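Local coordinates for protein trigger factor (Thermotoga maritima, PDB 2NSA) that probably acts as a chaperone keeping newly made proteins open, its C-terminal domain having chaperone activity of its own, and isomerises peptidyl-proline bonds through its middle domain, at residues S28-L33 against V155-L160; R48-L53 against E83-I88. One frame throughout, in Å; residues are numbered along the deposited sequence.

Contacts 1 and 2 both lie in the C-terminal domain of trigger factor, an all-helical piece with chaperone activity of its own. Their centres are 25 Å apart, on opposite sides of the chain's centre, and their nearest atoms stay about 11 Å apart. Contact 1 is the more buried, its centre about 10 Å from the middle of the chain against about 17 Å for contact 2, and it joins helix 25-36 to the much later helix 140-160. Contact 2 lies, along the chain, inside the stretch closed by contact 1 and pairs helix 47-64 with helix 77-105. The latter helix ties them together: its early turns form contact 2, while Leu101 and Lys105 near its end touch Leu159 of contact 1.

Contact 1. Residues S28-L33 against V155-L160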
# COMPACT_ATOMS: atom_id res chain seq x y z
N SER A 28 -1.60 9.20 -9.18
CA SER A 28 -2.49 8.49 -10.09
C SER A 28 -2.00 7.10 -10.47
O SER A 28 -2.69 6.11 -10.24
CB SER A 28 -2.70 9.32 -11.36
OG SER A 28 -3.62 8.69 -12.24
N MSE A 29 -0.81 7.03 -11.05
CA MSE A 29 -0.24 5.75 -11.46
C MSE A 29 -0.08 4.77 -10.30
O MSE A 29 -0.39 3.58 -10.43
CB MSE A 29 1.12 5.96 -12.14
CG MSE A 29 1.05 6.63 -13.51
SE MSE A 29 0.29 5.50 -14.89
CE MSE A 29 1.92 4.72 -15.57
N ARG A 30 0.40 5.26 -9.16
CA ARG A 30 0.57 4.39 -7.99
C ARG A 30 -0.75 3.77 -7.60
O ARG A 30 -0.83 2.58 -7.30
CB ARG A 30 1.13 5.18 -6.81
CG ARG A 30 2.59 5.55 -6.94
CD ARG A 30 3.00 6.53 -5.86
NE ARG A 30 4.18 7.29 -6.26
CZ ARG A 30 4.54 8.45 -5.71
NH1 ARG A 30 3.82 8.98 -4.74
NH2 ARG A 30 5.62 9.09 -6.16
N GLU A 31 -1.81 4.58 -7.62
CA GLU A 31 -3.14 4.11 -7.25
C GLU A 31 -3.60 2.93 -8.11
O GLU A 31 -3.99 1.89 -7.58
CB GLU A 31 -4.14 5.26 -7.36
CG GLU A 31 -5.47 5.00 -6.69
CD GLU A 31 -6.42 6.19 -6.78
OE1 GLU A 31 -5.98 7.32 -6.46
OE2 GLU A 31 -7.59 6.00 -7.16
N GLN A 32 -3.56 3.08 -9.43
CA GLN A 32 -4.00 2.01 -10.31
C GLN A 32 -3.07 0.80 -10.22
O GLN A 32 -3.50 -0.34 -10.33
CB GLN A 32 -4.09 2.49 -11.77
CG GLN A 32 -4.63 1.44 -12.73
CD GLN A 32 -5.02 2.02 -14.08
OE1 GLN A 32 -4.20 2.62 -14.78
NE2 GLN A 32 -6.28 1.83 -14.46
N LEU A 33 -1.78 1.07 -10.03
CA LEU A 33 -0.80 -0.00 -9.91
C LEU A 33 -1.13 -0.85 -8.68
O LEU A 33 -1.20 -2.07 -8.76
CB LEU A 33 0.61 0.58 -9.79
CG LEU A 33 1.75 -0.43 -9.63
CD1 LEU A 33 1.72 -1.43 -10.77
CD2 LEU A 33 3.07 0.32 -9.60
N VAL A 155 9.43 0.57 -4.48
CA VAL A 155 9.05 -0.47 -5.42
C VAL A 155 8.02 0.05 -6.41
O VAL A 155 8.14 -0.17 -7.61
CB VAL A 155 8.51 -1.72 -4.68
CG1 VAL A 155 7.95 -2.73 -5.67
CG2 VAL A 155 9.64 -2.36 -3.87
N LEU A 156 7.00 0.75 -5.91
CA LEU A 156 5.98 1.28 -6.82
C LEU A 156 6.57 2.27 -7.82
O LEU A 156 6.27 2.20 -9.02
CB LEU A 156 4.86 1.96 -6.02
CG LEU A 156 4.09 1.02 -5.10
CD1 LEU A 156 3.13 1.86 -4.26
CD2 LEU A 156 3.33 -0.03 -5.90
N ASP A 157 7.42 3.18 -7.35
CA ASP A 157 8.04 4.16 -8.24
C ASP A 157 8.87 3.48 -9.32
O ASP A 157 8.81 3.87 -10.49
CB ASP A 157 8.90 5.14 -7.44
CG ASP A 157 8.06 6.16 -6.67
OD1 ASP A 157 6.83 6.17 -6.84
OD2 ASP A 157 8.65 6.95 -5.90
N LEU A 158 9.65 2.48 -8.94
CA LEU A 158 10.47 1.76 -9.91
C LEU A 158 9.61 1.09 -10.98
O LEU A 158 9.93 1.13 -12.17
CB LEU A 158 11.33 0.70 -9.21
CG LEU A 158 12.56 1.21 -8.46
CD1 LEU A 158 13.13 0.10 -7.59
CD2 LEU A 158 13.61 1.69 -9.47
N LEU A 159 8.51 0.46 -10.56
CA LEU A 159 7.64 -0.19 -11.54
C LEU A 159 7.06 0.84 -12.50
O LEU A 159 7.05 0.62 -13.71
CB LEU A 159 6.52 -0.95 -10.84
CG LEU A 159 6.94 -2.16 -9.99
CD1 LEU A 159 5.71 -2.73 -9.30
CD2 LEU A 159 7.61 -3.22 -10.87
N LEU A 160 6.57 1.95 -11.97
CA LEU A 160 5.98 2.98 -12.83
C LEU A 160 7.00 3.52 -13.82
O LEU A 160 6.65 3.81 -14.97
CB LEU A 160 5.44 4.13 -11.98
CG LEU A 160 4.28 3.79 -11.05
CD1 LEU A 160 3.90 5.04 -10.27
CD2 LEU A 160 3.09 3.28 -11.85
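Leu160 drives its two methyl groups against helix 25-36 and makes the tightest packing of this contact. Its CD2 stands 3.3 Å from Met29 CB, closer than the usual van der Waals separation of two carbons, and its CD1 lies 3.5 Å from the same CB; the two side chains slide past each other in opposite directions. Met29, present as selenomethionine, is bent at chi2 and chi3, and its CE ends 4.2 Å from Leu160 CD2. Leu33 supplies the other apolar surface. Its CG lies anti to the backbone N, and its methyl CD2 meets Leu160 CD2 and Leu156 CD2, each at 3.7 Å, with Leu159 CB slightly farther off at 3.9 Å. Leucine suits positions 33 and 160 because its forked end can touch several neighbours at once. Leu33 also touches Leu9 of helix 6-12, and Leu159 touches Leu101.

Against this close carbon packing stands a polar side, where Arg30 is buried but Asp157, like Leu160, is partly exposed. CG of Arg30 lies 3.6 Å from Leu160 CD1, and the chain, extended from CG to NE, carries NE to the acid. NE of Arg30 and OD1 of Asp157 form a salt bridge of 2.9 Å, but the hydrogen bond within it is weak, bent to 128° at the hydrogen, and the guanidinium and carboxylate planes are turned 41° apart. Arg153 brings a like charge close to Arg30 NH1, which may make the acid's negative charge more welcome. The axes of 28-33 and 155-160 approach to 10.0 Å at 100°: steeply crossed helix packing within an all-alpha domain, here joining helix 25-36 to helix 140-160 through a leucine centre with one ion pair at its side.

Contact 2. Residues R48-L53 against E83-I88; sequences RTLEIL and ELKERI
Lys85 lays the carbon part of its side chain across Leu50, the two side chains crossing at about a right angle. Its CG is anti to the backbone N (chi1 -176°) and comes within 3.7 Å of Leu50 CB, with CD also near Leu50 CB, slightly farther off. The lysine chain then bends at chi3 (-64°), and the ammonium group reaches Glu51 through a water rather than directly: NZ donates to the water at 2.7 Å, and the water donates in turn to Glu51 OE2. Lysine fits here because one residue offers both a greasy shaft for the leucine and a charge for the solvent side.

The axes of 48-53 and 83-88 approach to 9.4 Å, with 108° between their directions, a steep crossing of helix 47-64 and helix 77-105 in the all-helical C-terminal chaperone domain of trigger factor. The link is near the surface and rests on few residues, without a direct hydrogen bond across it.

Ile88 supplies the second apolar patch. Its beta-branch sends CG2 to Leu53 CD1, 3.8 Å away, while the other arm puts CD1 3.7 Å from the backbone O of Leu53; Val54, next to Leu53 in helix 47-64, also touches Ile88 and Lys85. Glu51, which takes the water on OE2, is held on OE1 from its own helix by Arg48, whose NH1 donates at 2.9 Å from the anti side. Ile52 CG1 sits over the centre of one face of that guanidinium.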
# COMPACT_ATOMS: atom_id res chain seq x y z
N ARG A 48 -11.29 -18.83 7.78
CA ARG A 48 -11.35 -18.49 9.20
C ARG A 48 -10.37 -17.35 9.52
O ARG A 48 -10.72 -16.42 10.26
CB ARG A 48 -11.05 -19.71 10.08
CG ARG A 48 -11.13 -19.43 11.58
CD ARG A 48 -12.46 -18.82 11.99
NE ARG A 48 -12.41 -18.30 13.36
CZ ARG A 48 -13.16 -17.30 13.81
NH1 ARG A 48 -14.02 -16.69 13.01
NH2 ARG A 48 -13.02 -16.89 15.07
N THR A 49 -9.16 -17.41 8.98
CA THR A 49 -8.18 -16.36 9.23
C THR A 49 -8.74 -15.01 8.77
O THR A 49 -8.59 -13.99 9.45
CB THR A 49 -6.86 -16.62 8.48
OG1 THR A 49 -6.25 -17.81 9.00
CG2 THR A 49 -5.90 -15.44 8.68
N LEU A 50 -9.37 -15.02 7.60
CA LEU A 50 -9.95 -13.79 7.05
C LEU A 50 -11.09 -13.29 7.94
O LEU A 50 -11.22 -12.09 8.16
CB LEU A 50 -10.41 -14.03 5.61
CG LEU A 50 -9.25 -14.37 4.66
CD1 LEU A 50 -9.78 -14.65 3.25
CD2 LEU A 50 -8.26 -13.23 4.63
N GLU A 51 -11.92 -14.20 8.45
CA GLU A 51 -13.02 -13.79 9.33
C GLU A 51 -12.43 -13.08 10.54
O GLU A 51 -12.95 -12.05 10.99
CB GLU A 51 -13.83 -14.99 9.83
CG GLU A 51 -14.54 -15.74 8.74
CD GLU A 51 -15.37 -16.90 9.28
OE1 GLU A 51 -15.02 -17.43 10.36
OE2 GLU A 51 -16.35 -17.27 8.61
N ILE A 52 -11.35 -13.63 11.08
CA ILE A 52 -10.70 -13.04 12.25
C ILE A 52 -10.15 -11.65 11.93
O ILE A 52 -10.29 -10.72 12.74
CB ILE A 52 -9.55 -13.93 12.77
CG1 ILE A 52 -10.12 -15.27 13.27
CG2 ILE A 52 -8.82 -13.24 13.91
CD1 ILE A 52 -9.06 -16.30 13.59
N LEU A 53 -9.54 -11.49 10.76
CA LEU A 53 -8.98 -10.20 10.37
C LEU A 53 -10.09 -9.16 10.18
O LEU A 53 -9.93 -7.99 10.51
CB LEU A 53 -8.15 -10.33 9.09
CG LEU A 53 -6.93 -11.24 9.28
CD1 LEU A 53 -6.11 -11.26 8.00
CD2 LEU A 53 -6.08 -10.75 10.44
N GLU A 83 -17.33 -7.35 1.89
CA GLU A 83 -16.47 -6.42 1.17
C GLU A 83 -15.13 -6.26 1.86
O GLU A 83 -14.07 -6.26 1.21
CB GLU A 83 -17.12 -5.04 1.04
CG GLU A 83 -16.19 -4.01 0.43
CD GLU A 83 -16.91 -2.80 -0.11
OE1 GLU A 83 -17.93 -2.98 -0.81
OE2 GLU A 83 -16.44 -1.67 0.15
N LEU A 84 -15.17 -6.10 3.17
CA LEU A 84 -13.96 -5.93 3.96
C LEU A 84 -13.07 -7.15 3.85
O LEU A 84 -11.83 -7.03 3.83
CB LEU A 84 -14.32 -5.66 5.42
CG LEU A 84 -13.20 -5.28 6.39
CD1 LEU A 84 -12.37 -4.15 5.80
CD2 LEU A 84 -13.80 -4.87 7.73
N LYS A 85 -13.67 -8.33 3.76
CA LYS A 85 -12.88 -9.55 3.65
C LYS A 85 -12.09 -9.54 2.34
O LYS A 85 -10.91 -9.90 2.31
CB LYS A 85 -13.77 -10.80 3.70
CG LYS A 85 -12.96 -12.10 3.68
CD LYS A 85 -13.85 -13.34 3.59
CE LYS A 85 -14.74 -13.50 4.81
NZ LYS A 85 -15.55 -14.75 4.68
N GLU A 86 -12.75 -9.13 1.26
CA GLU A 86 -12.07 -9.11 -0.03
C GLU A 86 -10.98 -8.05 -0.04
O GLU A 86 -9.91 -8.25 -0.63
CB GLU A 86 -13.08 -8.86 -1.16
CG GLU A 86 -13.02 -9.91 -2.27
CD GLU A 86 -13.21 -11.34 -1.75
OE1 GLU A 86 -14.24 -11.62 -1.10
OE2 GLU A 86 -12.33 -12.19 -2.01
N ARG A 87 -11.23 -6.91 0.61
CA ARG A 87 -10.24 -5.84 0.68
C ARG A 87 -9.02 -6.30 1.47
O ARG A 87 -7.88 -6.01 1.10
CB ARG A 87 -10.83 -4.60 1.36
CG ARG A 87 -11.90 -3.89 0.53
CD ARG A 87 -12.22 -2.52 1.10
NE ARG A 87 -13.18 -1.78 0.28
CZ ARG A 87 -13.48 -0.50 0.46
NH1 ARG A 87 -12.90 0.19 1.43
NH2 ARG A 87 -14.36 0.10 -0.34
N ILE A 88 -9.27 -7.02 2.56
CA ILE A 88 -8.18 -7.53 3.39
C ILE A 88 -7.37 -8.56 2.63
O ILE A 88 -6.13 -8.56 2.69
CB ILE A 88 -8.71 -8.13 4.70
CG1 ILE A 88 -9.19 -7.00 5.61
CG2 ILE A 88 -7.62 -8.94 5.41
CD1 ILE A 88 -9.91 -7.46 6.86
O HOH W 1 -17.18 -15.91 6.55